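Local coordinates for protein 2-oxoglutarate-dependent dioxygenase DAO (PDB 6KUN) that probably oxidises the auxin indole-3-acetic acid irreversibly to inactive 2-oxoindole-3-acetic acid, using iron(II) and 2-oxoglutarate, at residues 7-12 against 125-130; 129-134 against 177-182; 137-142 against 220-225. All coordinates share one frame; numbering follows the deposited sequence.

Contact 1 (7-12 against 125-130); sequences IDLRLA and HSLIVD
L9, at the turn that leaves the edge strand 6-8 of the large jelly-roll sheet, meets L127 and D130 on the long helix 111-138, so the N-terminal part of the chain is laid against the helix that packs on the same sheet. One methyl of L9 makes both contacts. Its CD1 lies 3.6 Å from CD1 of L127, methyl against methyl, the two side chains crossing at about a right angle. The same L9 CD1 comes within 4.0 Å of OD2 of D130, whose side chain runs alongside that of L9 in the opposite direction. L9 has CG anti to its carbonyl carbon (chi1 -72°), which carries the branch over toward the helix; L127 and D130, about one helical turn apart, both meet this methyl. The backbones stay well separated, with 8.6 Å from CA of L9 to CA of D130. The turn that presents L9 is fixed by D8: its OD1 accepts a hydrogen bond of 2.9 Å from N of L11, an Asx motif, the N-H arriving on the anti side and 35° out of the carboxylate plane. A backbone bond of 3.0 Å from A12 N to D8 O closes the same turn, and D8 N is bonded to OE1 of E20 on helix 18-30. L9 also rests on V36 of strand 33-37, and L127 on V181. The bonds round D8 shape the turn, and OD1 of D130 is taken by K134 along its own helix. What joins the two segments is thus a small apolar touch of methyls with a carboxylate oxygen alongside, held by dispersion.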
ATOM      1  N   ILE B   7       5.544  11.126 -15.594  1.00 22.46           N
ATOM      2  CA  ILE B   7       5.867  12.545 -15.630  1.00 24.29           C
ATOM      3  C   ILE B   7       6.061  13.028 -14.207  1.00 33.54           C
ATOM      4  O   ILE B   7       5.187  12.826 -13.357  1.00 27.20           O
ATOM      5  CB  ILE B   7       4.747  13.365 -16.324  1.00 21.37           C
ATOM      6  CG1 ILE B   7       4.538  12.897 -17.769  1.00 30.53           C
ATOM      7  CG2 ILE B   7       5.056  14.873 -16.282  1.00 26.41           C
ATOM      8  CD1 ILE B   7       5.776  13.028 -18.643  1.00 33.66           C
ATOM      9  N   ASP B   8       7.174  13.686 -13.950  1.00 23.94           N
ATOM     10  CA  ASP B   8       7.417  14.266 -12.628  1.00 30.86           C
ATOM     11  C   ASP B   8       6.991  15.731 -12.644  1.00 29.99           C
ATOM     12  O   ASP B   8       7.582  16.551 -13.360  1.00 29.82           O
ATOM     13  CB  ASP B   8       8.885  14.124 -12.215  1.00 40.99           C
ATOM     14  CG  ASP B   8       9.147  14.666 -10.827  1.00 44.40           C
ATOM     15  OD1 ASP B   8       8.810  15.833 -10.566  1.00 37.73           O
ATOM     16  OD2 ASP B   8       9.674  13.917  -9.983  1.00 58.35           O
ATOM     17  N   LEU B   9       5.962  16.052 -11.855  1.00 21.78           N
ATOM     18  CA  LEU B   9       5.302  17.343 -11.944  1.00 31.24           C
ATOM     19  C   LEU B   9       6.151  18.444 -11.336  1.00 33.13           C
ATOM     20  O   LEU B   9       6.041  19.607 -11.744  1.00 33.89           O
ATOM     21  CB  LEU B   9       3.964  17.325 -11.200  1.00 32.55           C
ATOM     22  CG  LEU B   9       2.797  16.555 -11.797  1.00 38.29           C
ATOM     23  CD1 LEU B   9       1.535  16.670 -10.908  1.00 37.50           C
ATOM     24  CD2 LEU B   9       2.525  17.093 -13.163  1.00 27.99           C
ATOM     25  N   ARG B  10       6.968  18.120 -10.320  1.00 36.08           N
ATOM     26  CA  ARG B  10       7.876  19.130  -9.785  1.00 33.72           C
ATOM     27  C   ARG B  10       8.904  19.500 -10.853  1.00 36.31           C
ATOM     28  O   ARG B  10       9.268  20.667 -11.015  1.00 33.21           O
ATOM     29  CB  ARG B  10       8.540  18.620  -8.508  1.00 40.09           C
ATOM     30  CG  ARG B  10       7.618  17.774  -7.622  1.00 66.86           C
ATOM     31  CD  ARG B  10       8.275  17.218  -6.337  1.00 80.03           C
ATOM     32  NE  ARG B  10       8.898  15.905  -6.538  1.00 73.33           N
ATOM     33  CZ  ARG B  10       8.801  14.871  -5.695  1.00 74.18           C
ATOM     34  NH1 ARG B  10       8.073  14.962  -4.575  1.00 75.06           N
ATOM     35  NH2 ARG B  10       9.402  13.729  -5.992  1.00 57.27           N
ATOM     36  N   LEU B  11       9.368  18.508 -11.611  1.00 37.07           N
ATOM     37  CA  LEU B  11      10.365  18.748 -12.655  1.00 39.61           C
ATOM     38  C   LEU B  11       9.779  19.586 -13.797  1.00 37.78           C
ATOM     39  O   LEU B  11      10.286  20.683 -14.095  1.00 45.82           O
ATOM     40  CB  LEU B  11      10.893  17.389 -13.132  1.00 37.37           C
ATOM     41  CG  LEU B  11      11.851  17.360 -14.325  1.00 44.48           C
ATOM     42  CD1 LEU B  11      13.110  18.120 -13.960  1.00 46.18           C
ATOM     43  CD2 LEU B  11      12.174  15.942 -14.756  1.00 35.25           C
ATOM     44  N   ALA B  12       8.649  19.136 -14.378  1.00 32.77           N
ATOM     45  CA  ALA B  12       8.022  19.841 -15.497  1.00 40.13           C
ATOM     46  C   ALA B  12       7.815  21.323 -15.207  1.00 39.00           C
ATOM     47  O   ALA B  12       7.459  21.722 -14.104  1.00 47.12           O
ATOM     48  CB  ALA B  12       6.651  19.206 -15.797  1.00 48.93           C
ATOM     49  N   HIS B 125      -8.315  18.016  -5.876  1.00 21.14           N
ATOM     50  CA  HIS B 125      -8.708  19.142  -6.709  1.00 16.44           C
ATOM     51  C   HIS B 125      -7.489  19.994  -7.092  1.00 17.42           C
ATOM     52  O   HIS B 125      -7.308  20.351  -8.257  1.00 19.73           O
ATOM     53  CB  HIS B 125      -9.742  19.995  -6.007  1.00 22.40           C
ATOM     54  CG  HIS B 125     -10.138  21.181  -6.814  1.00 24.04           C
ATOM     55  ND1 HIS B 125      -9.855  22.471  -6.437  1.00 20.35           N
ATOM     56  CD2 HIS B 125     -10.731  21.264  -8.021  1.00 19.63           C
ATOM     57  CE1 HIS B 125     -10.274  23.292  -7.372  1.00 20.32           C
ATOM     58  NE2 HIS B 125     -10.836  22.581  -8.326  1.00 21.50           N
ATOM     59  N   SER B 126      -6.659  20.351  -6.101  1.00 19.34           N
ATOM     60  CA  SER B 126      -5.450  21.120  -6.372  1.00 21.82           C
ATOM     61  C   SER B 126      -4.548  20.392  -7.368  1.00 22.18           C
ATOM     62  O   SER B 126      -3.949  21.020  -8.256  1.00 20.32           O
ATOM     63  CB  SER B 126      -4.680  21.365  -5.069  1.00 28.24           C
ATOM     64  OG  SER B 126      -5.395  22.218  -4.194  1.00 36.81           O
ATOM     65  N   LEU B 127      -4.460  19.067  -7.237  1.00 19.19           N
ATOM     66  CA  LEU B 127      -3.631  18.288  -8.137  1.00 22.74           C
ATOM     67  C   LEU B 127      -4.141  18.411  -9.562  1.00 23.63           C
ATOM     68  O   LEU B 127      -3.370  18.706 -10.469  1.00 15.95           O
ATOM     69  CB  LEU B 127      -3.555  16.840  -7.679  1.00 19.44           C
ATOM     70  CG  LEU B 127      -2.762  15.858  -8.536  1.00 20.35           C
ATOM     71  CD1 LEU B 127      -1.328  16.335  -8.756  1.00 21.14           C
ATOM     72  CD2 LEU B 127      -2.782  14.485  -7.896  1.00 24.58           C
ATOM     73  N   ILE B 128      -5.438  18.227  -9.787  1.00 20.15           N
ATOM     74  CA  ILE B 128      -5.914  18.155 -11.165  1.00 18.52           C
ATOM     75  C   ILE B 128      -5.841  19.541 -11.799  1.00 15.44           C
ATOM     76  O   ILE B 128      -5.593  19.654 -12.996  1.00 15.96           O
ATOM     77  CB  ILE B 128      -7.315  17.539 -11.214  1.00 18.57           C
ATOM     78  CG1 ILE B 128      -7.715  16.973 -12.578  1.00 17.59           C
ATOM     79  CG2 ILE B 128      -8.360  18.549 -10.726  1.00 19.97           C
ATOM     80  CD1 ILE B 128      -6.621  16.702 -13.556  1.00 54.80           C
ATOM     81  N   VAL B 129      -5.997  20.597 -11.001  1.00 17.44           N
ATOM     82  CA  VAL B 129      -5.810  21.948 -11.512  1.00 17.41           C
ATOM     83  C   VAL B 129      -4.348  22.169 -11.921  1.00 23.97           C
ATOM     84  O   VAL B 129      -4.065  22.705 -12.990  1.00 21.76           O
ATOM     85  CB  VAL B 129      -6.272  22.970 -10.466  1.00 19.84           C
ATOM     86  CG1 VAL B 129      -5.861  24.394 -10.843  1.00 27.53           C
ATOM     87  CG2 VAL B 129      -7.796  22.896 -10.290  1.00 23.12           C
ATOM     88  N   ASP B 130      -3.408  21.732 -11.077  1.00 23.75           N
ATOM     89  CA  ASP B 130      -1.984  21.834 -11.381  1.00 18.72           C
ATOM     90  C   ASP B 130      -1.631  21.044 -12.641  1.00 21.59           C
ATOM     91  O   ASP B 130      -0.957  21.561 -13.547  1.00 25.70           O
ATOM     92  CB  ASP B 130      -1.148  21.357 -10.185  1.00 20.96           C
ATOM     93  CG  ASP B 130       0.358  21.540 -10.397  1.00 34.48           C
ATOM     94  OD1 ASP B 130       0.783  22.624 -10.838  1.00 45.20           O
ATOM     95  OD2 ASP B 130       1.120  20.602 -10.114  1.00 47.62           O
TER

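Contact 2 (129-134 against 177-182); sequences VDVAGK and GFLTVL
L179 reaches from its strand to A132 and V131 on the helix, and its atoms can be followed outward. CB of L179 is met at 3.8 Å by CD1 of I128, one turn earlier on the same helix. CG of L179, anti to the carbonyl carbon (chi1 -70°), stays back, 5.2 Å from CB of A132, and sends out two methyls. CD1 is the one that touches the segment 129-134: this L179 methyl sits 3.7 Å from CA of A132, close against the helix backbone, with CB of the same alanine only slightly farther. L179 CD1 also lies 4.2 Å from CG1 of V131, the two side chains crossing obliquely. The L179 side chain rests as well on V215 of the adjacent strand. Strand 179-183 belongs to the large sheet of the jelly-roll, and it starts in a classic beta bulge: F178 and L179 both face L249 of the antiparallel strand 242-249, so two successive residues turn toward the helix where regular alternation would offer one. F178 uses this to bring CE2 to 4.0 Å from CB of A132, which meets the ring at its edge, near the ring plane; the ring also packs with W149 and F146. T180 faces the opposite way, its OG1 hydrogen-bonded to OD2 of D175, a predicted iron ligand, and L182 touches bound 2-oxoglutarate. On the helix, NZ of K134 forms a salt bridge of 3.0 Å with OD1 of D130, the oxygen being met on its syn side, 24° out of the carboxylate plane.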
ATOM      1  N   VAL B 129      -5.997  20.597 -11.001  1.00 17.44           N
ATOM      2  CA  VAL B 129      -5.810  21.948 -11.512  1.00 17.41           C
ATOM      3  C   VAL B 129      -4.348  22.169 -11.921  1.00 23.97           C
ATOM      4  O   VAL B 129      -4.065  22.705 -12.990  1.00 21.76           O
ATOM      5  CB  VAL B 129      -6.272  22.970 -10.466  1.00 19.84           C
ATOM      6  CG1 VAL B 129      -5.861  24.394 -10.843  1.00 27.53           C
ATOM      7  CG2 VAL B 129      -7.796  22.896 -10.290  1.00 23.12           C
ATOM      8  N   ASP B 130      -3.408  21.732 -11.077  1.00 23.75           N
ATOM      9  CA  ASP B 130      -1.984  21.834 -11.381  1.00 18.72           C
ATOM     10  C   ASP B 130      -1.631  21.044 -12.641  1.00 21.59           C
ATOM     11  O   ASP B 130      -0.957  21.561 -13.547  1.00 25.70           O
ATOM     12  CB  ASP B 130      -1.148  21.357 -10.185  1.00 20.96           C
ATOM     13  CG  ASP B 130       0.358  21.540 -10.397  1.00 34.48           C
ATOM     14  OD1 ASP B 130       0.783  22.624 -10.838  1.00 45.20           O
ATOM     15  OD2 ASP B 130       1.120  20.602 -10.114  1.00 47.62           O
ATOM     16  N   VAL B 131      -2.123  19.812 -12.736  1.00 18.38           N
ATOM     17  CA  VAL B 131      -1.922  19.037 -13.947  1.00 23.16           C
ATOM     18  C   VAL B 131      -2.513  19.753 -15.168  1.00 24.64           C
ATOM     19  O   VAL B 131      -1.849  19.905 -16.204  1.00 19.40           O
ATOM     20  CB  VAL B 131      -2.511  17.634 -13.770  1.00 15.02           C
ATOM     21  CG1 VAL B 131      -2.443  16.893 -15.110  1.00 24.36           C
ATOM     22  CG2 VAL B 131      -1.760  16.867 -12.689  1.00 21.01           C
ATOM     23  N   ALA B 132      -3.770  20.203 -15.074  1.00 21.87           N
ATOM     24  CA  ALA B 132      -4.355  20.916 -16.218  1.00 21.72           C
ATOM     25  C   ALA B 132      -3.489  22.095 -16.654  1.00 29.25           C
ATOM     26  O   ALA B 132      -3.242  22.289 -17.846  1.00 22.41           O
ATOM     27  CB  ALA B 132      -5.770  21.386 -15.898  1.00 13.70           C
ATOM     28  N   GLY B 133      -3.020  22.899 -15.688  1.00 27.10           N
ATOM     29  CA  GLY B 133      -2.179  24.044 -16.021  1.00 23.88           C
ATOM     30  C   GLY B 133      -0.915  23.662 -16.762  1.00 27.83           C
ATOM     31  O   GLY B 133      -0.497  24.347 -17.703  1.00 28.17           O
ATOM     32  N   LYS B 134      -0.274  22.569 -16.335  1.00 22.36           N
ATOM     33  CA  LYS B 134       0.944  22.113 -16.989  1.00 27.72           C
ATOM     34  C   LYS B 134       0.658  21.585 -18.385  1.00 27.66           C
ATOM     35  O   LYS B 134       1.429  21.850 -19.311  1.00 24.28           O
ATOM     36  CB  LYS B 134       1.648  21.054 -16.124  1.00 25.70           C
ATOM     37  CG  LYS B 134       2.236  21.682 -14.861  1.00 30.69           C
ATOM     38  CD  LYS B 134       2.824  20.639 -13.935  1.00 49.23           C
ATOM     39  CE  LYS B 134       3.832  21.259 -12.953  1.00 47.00           C
ATOM     40  NZ  LYS B 134       3.356  22.518 -12.316  1.00 45.03           N
ATOM     41  N   GLY B 177     -15.205  14.290 -20.000  1.00 18.88           N
ATOM     42  CA  GLY B 177     -14.631  15.531 -19.531  1.00 13.92           C
ATOM     43  C   GLY B 177     -13.245  15.832 -20.066  1.00 16.07           C
ATOM     44  O   GLY B 177     -12.757  15.220 -21.016  1.00 17.51           O
ATOM     45  N   PHE B 178     -12.580  16.763 -19.386  1.00 18.14           N
ATOM     46  CA  PHE B 178     -11.287  17.285 -19.832  1.00 22.65           C
ATOM     47  C   PHE B 178     -10.128  16.364 -19.465  1.00 19.97           C
ATOM     48  O   PHE B 178      -9.388  15.884 -20.355  1.00 16.69           O
ATOM     49  CB  PHE B 178     -11.127  18.710 -19.229  1.00 16.85           C
ATOM     50  CG  PHE B 178      -9.933  19.449 -19.662  1.00 22.31           C
ATOM     51  CD1 PHE B 178      -9.818  19.921 -20.978  1.00 28.22           C
ATOM     52  CD2 PHE B 178      -8.900  19.715 -18.768  1.00 19.82           C
ATOM     53  CE1 PHE B 178      -8.677  20.610 -21.387  1.00 31.95           C
ATOM     54  CE2 PHE B 178      -7.742  20.353 -19.171  1.00 21.60           C
ATOM     55  CZ  PHE B 178      -7.645  20.830 -20.488  1.00 26.21           C
ATOM     56  N   LEU B 179      -9.915  16.173 -18.157  1.00 21.06           N
ATOM     57  CA  LEU B 179      -8.841  15.353 -17.612  1.00 25.76           C
ATOM     58  C   LEU B 179      -9.370  14.616 -16.399  1.00 16.69           C
ATOM     59  O   LEU B 179     -10.214  15.150 -15.674  1.00 16.23           O
ATOM     60  CB  LEU B 179      -7.651  16.178 -17.126  1.00 21.45           C
ATOM     61  CG  LEU B 179      -6.787  16.871 -18.160  1.00 35.64           C
ATOM     62  CD1 LEU B 179      -5.763  17.740 -17.471  1.00 31.42           C
ATOM     63  CD2 LEU B 179      -6.147  15.860 -19.072  1.00 39.45           C
ATOM     64  N   THR B 180      -8.829  13.430 -16.143  1.00 16.96           N
ATOM     65  CA  THR B 180      -9.181  12.641 -14.984  1.00 20.10           C
ATOM     66  C   THR B 180      -7.928  12.188 -14.262  1.00 17.34           C
ATOM     67  O   THR B 180      -7.006  11.678 -14.904  1.00 24.34           O
ATOM     68  CB  THR B 180     -10.002  11.423 -15.386  1.00 19.97           C
ATOM     69  OG1 THR B 180     -11.143  11.860 -16.113  1.00 22.04           O
ATOM     70  CG2 THR B 180     -10.474  10.690 -14.108  1.00 26.19           C
ATOM     71  N   VAL B 181      -7.897  12.358 -12.923  1.00 11.17           N
ATOM     72  CA  VAL B 181      -6.797  11.855 -12.120  1.00 13.29           C
ATOM     73  C   VAL B 181      -7.325  10.685 -11.307  1.00 19.33           C
ATOM     74  O   VAL B 181      -8.292  10.842 -10.563  1.00 17.18           O
ATOM     75  CB  VAL B 181      -6.174  12.918 -11.200  1.00 23.66           C
ATOM     76  CG1 VAL B 181      -4.964  12.323 -10.474  1.00 26.35           C
ATOM     77  CG2 VAL B 181      -5.755  14.109 -11.982  1.00 29.15           C
ATOM     78  N   LEU B 182      -6.665   9.534 -11.420  1.00 17.40           N
ATOM     79  CA  LEU B 182      -7.111   8.290 -10.802  1.00 17.53           C
ATOM     80  C   LEU B 182      -6.061   7.810  -9.802  1.00 17.35           C
ATOM     81  O   LEU B 182      -4.857   7.878 -10.071  1.00 15.28           O
ATOM     82  CB  LEU B 182      -7.321   7.190 -11.874  1.00 24.42           C
ATOM     83  CG  LEU B 182      -8.224   7.431 -13.077  1.00 70.45           C
ATOM     84  CD1 LEU B 182      -8.056   6.275 -14.064  1.00 90.11           C
ATOM     85  CD2 LEU B 182      -9.668   7.568 -12.667  1.00 91.12           C
TER

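Contact 3 (137-142 against 220-225); sequences ASLGLH and QAWSNG
The indole of W222 takes two leucine methyls, from L141 and L139, on one side of its ring plane, while the edge of F178 lies over the other side, its CE1 3.5 Å from CE3 of W222 in an edge-to-face pair. The contact joins two helix ends, each finished by a Schellman motif: G140, at positive phi, closes helix 111-138, and N224, also at positive phi, closes helix 217-222. Both leucines approach the six-membered ring obliquely, at its outer end. CD1 of L141 comes closest, 3.3 Å from CH2 of W222, a tight contact, and reaches CZ2 as well. CD1 of L139 meets the neighbouring corner of the ring, 4.0 Å from CZ3 of W222, and stands 4.4 Å from CB of S223. W222 holds CG anti to the backbone N (chi1 177°), which extends the indole away from its own helix and toward the two leucines beyond the other helix end. P260 also touches the tryptophan and L263 touches L141, so two further loop residues pack here. With an alanine in place of W222, the methyls of L139 and L141 would probably lose the ring they rest on, and the edge of F178 would be likely to face a gap. The turn after W222 is held by polar bonds: S223 OG is bonded to G219 O and L227 N, and N224 OD1 to R271 N. Within the Schellman turn itself, N224 N lies 3.1 Å from A221 O, and G225 N donates to Q220 O over 2.8 Å.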
ATOM      1  N   ALA B 137       0.253  24.629 -20.486  1.00 27.06           N
ATOM      2  CA  ALA B 137       1.539  25.249 -20.769  1.00 37.23           C
ATOM      3  C   ALA B 137       2.327  24.459 -21.811  1.00 34.18           C
ATOM      4  O   ALA B 137       3.086  25.050 -22.587  1.00 38.44           O
ATOM      5  CB  ALA B 137       2.353  25.398 -19.481  1.00 32.52           C
ATOM      6  N   SER B 138       2.173  23.135 -21.849  1.00 26.54           N
ATOM      7  CA  SER B 138       2.872  22.345 -22.856  1.00 28.67           C
ATOM      8  C   SER B 138       2.397  22.656 -24.278  1.00 30.13           C
ATOM      9  O   SER B 138       3.075  22.295 -25.240  1.00 32.25           O
ATOM     10  CB  SER B 138       2.723  20.861 -22.552  1.00 27.29           C
ATOM     11  OG  SER B 138       1.493  20.340 -23.007  1.00 24.43           O
ATOM     12  N   LEU B 139       1.249  23.294 -24.432  1.00 25.80           N
ATOM     13  CA  LEU B 139       0.743  23.739 -25.720  1.00 25.38           C
ATOM     14  C   LEU B 139       0.965  25.220 -25.933  1.00 26.51           C
ATOM     15  O   LEU B 139       0.287  25.827 -26.788  1.00 24.69           O
ATOM     16  CB  LEU B 139      -0.746  23.440 -25.821  1.00 20.74           C
ATOM     17  CG  LEU B 139      -1.161  21.979 -25.642  1.00 32.51           C
ATOM     18  CD1 LEU B 139      -2.673  21.834 -25.494  1.00 35.46           C
ATOM     19  CD2 LEU B 139      -0.643  21.157 -26.802  1.00 31.03           C
ATOM     20  N   GLY B 140       1.903  25.804 -25.177  1.00 35.89           N
ATOM     21  CA  GLY B 140       2.209  27.229 -25.258  1.00 40.44           C
ATOM     22  C   GLY B 140       1.144  28.141 -24.687  1.00 37.78           C
ATOM     23  O   GLY B 140       1.134  29.345 -24.975  1.00 33.23           O
ATOM     24  N   LEU B 141       0.238  27.604 -23.883  1.00 36.28           N
ATOM     25  CA  LEU B 141      -0.877  28.377 -23.347  1.00 32.37           C
ATOM     26  C   LEU B 141      -0.577  28.755 -21.904  1.00 45.92           C
ATOM     27  O   LEU B 141      -0.338  27.877 -21.060  1.00 51.25           O
ATOM     28  CB  LEU B 141      -2.181  27.587 -23.392  1.00 28.40           C
ATOM     29  CG  LEU B 141      -2.732  27.118 -24.730  1.00 37.24           C
ATOM     30  CD1 LEU B 141      -3.922  26.216 -24.469  1.00 42.68           C
ATOM     31  CD2 LEU B 141      -3.142  28.299 -25.583  1.00 46.96           C
ATOM     32  N   HIS B 142      -0.623  30.048 -21.614  1.00 56.69           N
ATOM     33  CA  HIS B 142      -0.505  30.542 -20.250  1.00 61.24           C
ATOM     34  C   HIS B 142      -1.681  31.465 -19.978  1.00 55.18           C
ATOM     35  O   HIS B 142      -2.455  31.806 -20.873  1.00 59.88           O
ATOM     36  CB  HIS B 142       0.849  31.213 -20.047  1.00 56.99           C
ATOM     37  CG  HIS B 142       2.002  30.326 -20.407  1.00 62.17           C
ATOM     38  ND1 HIS B 142       2.638  30.392 -21.626  1.00 65.55           N
ATOM     39  CD2 HIS B 142       2.591  29.315 -19.728  1.00 65.38           C
ATOM     40  CE1 HIS B 142       3.587  29.477 -21.672  1.00 70.93           C
ATOM     41  NE2 HIS B 142       3.580  28.810 -20.532  1.00 69.36           N
ATOM     42  N   GLN B 220      -9.843  16.517 -25.932  1.00 20.10           N
ATOM     43  CA  GLN B 220      -9.616  16.425 -27.375  1.00 18.68           C
ATOM     44  C   GLN B 220     -10.221  17.622 -28.091  1.00 25.77           C
ATOM     45  O   GLN B 220      -9.626  18.161 -29.014  1.00 22.87           O
ATOM     46  CB  GLN B 220     -10.208  15.107 -27.888  1.00 18.08           C
ATOM     47  CG  GLN B 220     -10.669  15.035 -29.358  1.00 16.32           C
ATOM     48  CD  GLN B 220      -9.528  14.905 -30.358  1.00 24.10           C
ATOM     49  OE1 GLN B 220      -8.350  14.703 -29.995  1.00 27.68           O
ATOM     50  NE2 GLN B 220      -9.871  15.054 -31.623  1.00 19.46           N
ATOM     51  N   ALA B 221     -11.391  18.077 -27.660  1.00 22.43           N
ATOM     52  CA  ALA B 221     -12.057  19.179 -28.345  1.00 20.94           C
ATOM     53  C   ALA B 221     -11.433  20.524 -27.974  1.00 20.96           C
ATOM     54  O   ALA B 221     -11.128  21.343 -28.847  1.00 20.54           O
ATOM     55  CB  ALA B 221     -13.567  19.165 -28.063  1.00 17.57           C
ATOM     56  N   TRP B 222     -11.203  20.770 -26.698  1.00 22.76           N
ATOM     57  CA  TRP B 222     -10.551  21.999 -26.265  1.00 23.12           C
ATOM     58  C   TRP B 222      -9.157  22.146 -26.855  1.00 28.79           C
ATOM     59  O   TRP B 222      -8.689  23.270 -27.083  1.00 22.21           O
ATOM     60  CB  TRP B 222     -10.488  21.995 -24.742  1.00 22.05           C
ATOM     61  CG  TRP B 222      -9.791  23.138 -24.115  1.00 24.60           C
ATOM     62  CD1 TRP B 222     -10.372  24.285 -23.618  1.00 29.50           C
ATOM     63  CD2 TRP B 222      -8.409  23.236 -23.852  1.00 23.53           C
ATOM     64  NE1 TRP B 222      -9.399  25.098 -23.098  1.00 29.80           N
ATOM     65  CE2 TRP B 222      -8.186  24.470 -23.215  1.00 28.32           C
ATOM     66  CE3 TRP B 222      -7.316  22.391 -24.086  1.00 28.13           C
ATOM     67  CZ2 TRP B 222      -6.928  24.879 -22.821  1.00 31.17           C
ATOM     68  CZ3 TRP B 222      -6.076  22.795 -23.685  1.00 28.30           C
ATOM     69  CH2 TRP B 222      -5.884  24.034 -23.070  1.00 30.66           C
ATOM     70  N   SER B 223      -8.465  21.043 -27.093  1.00 19.57           N
ATOM     71  CA  SER B 223      -7.096  21.123 -27.595  1.00 22.88           C
ATOM     72  C   SER B 223      -7.040  21.180 -29.121  1.00 23.95           C
ATOM     73  O   SER B 223      -5.961  21.095 -29.696  1.00 22.66           O
ATOM     74  CB  SER B 223      -6.294  19.947 -27.083  1.00 16.59           C
ATOM     75  OG  SER B 223      -6.671  18.759 -27.752  1.00 30.04           O
ATOM     76  N   ASN B 224      -8.194  21.290 -29.756  1.00 21.42           N
ATOM     77  CA  ASN B 224      -8.335  21.260 -31.199  1.00 26.02           C
ATOM     78  C   ASN B 224      -7.760  20.005 -31.813  1.00 28.64           C
ATOM     79  O   ASN B 224      -7.108  20.064 -32.847  1.00 23.31           O
ATOM     80  CB  ASN B 224      -7.705  22.475 -31.865  1.00 24.66           C
ATOM     81  CG  ASN B 224      -8.223  22.657 -33.264  1.00 38.31           C
ATOM     82  OD1 ASN B 224      -9.415  22.549 -33.496  1.00 29.14           O
ATOM     83  ND2 ASN B 224      -7.314  22.824 -34.210  1.00 34.40           N
ATOM     84  N   GLY B 225      -7.968  18.876 -31.163  1.00 29.48           N
ATOM     85  CA  GLY B 225      -7.478  17.618 -31.681  1.00 24.57           C
ATOM     86  C   GLY B 225      -6.083  17.229 -31.248  1.00 30.15           C
ATOM     87  O   GLY B 225      -5.636  16.140 -31.602  1.00 30.23           O
TER

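All three contacts use helix 111-138, in order from its middle to its C-terminal end. Contacts 1 and 2 have centres 8 Å apart, share V129 and D130, and reach the same large sheet, at edge strand 6-8 and at inner strand 179-183. Contact 3 lies 12 Å from contact 2 and 16 Å from contact 1, centre to centre; it touches contact 2 through F178 and W222 but not contact 1. Along the chain, contact 2 begins where contact 1 ends, whereas the segments of contacts 2 and 3 alternate. One helix thus packs in turn against the N-terminal strand region, the strand that reaches the 2-oxoglutarate pocket, and the end of helix 217-222.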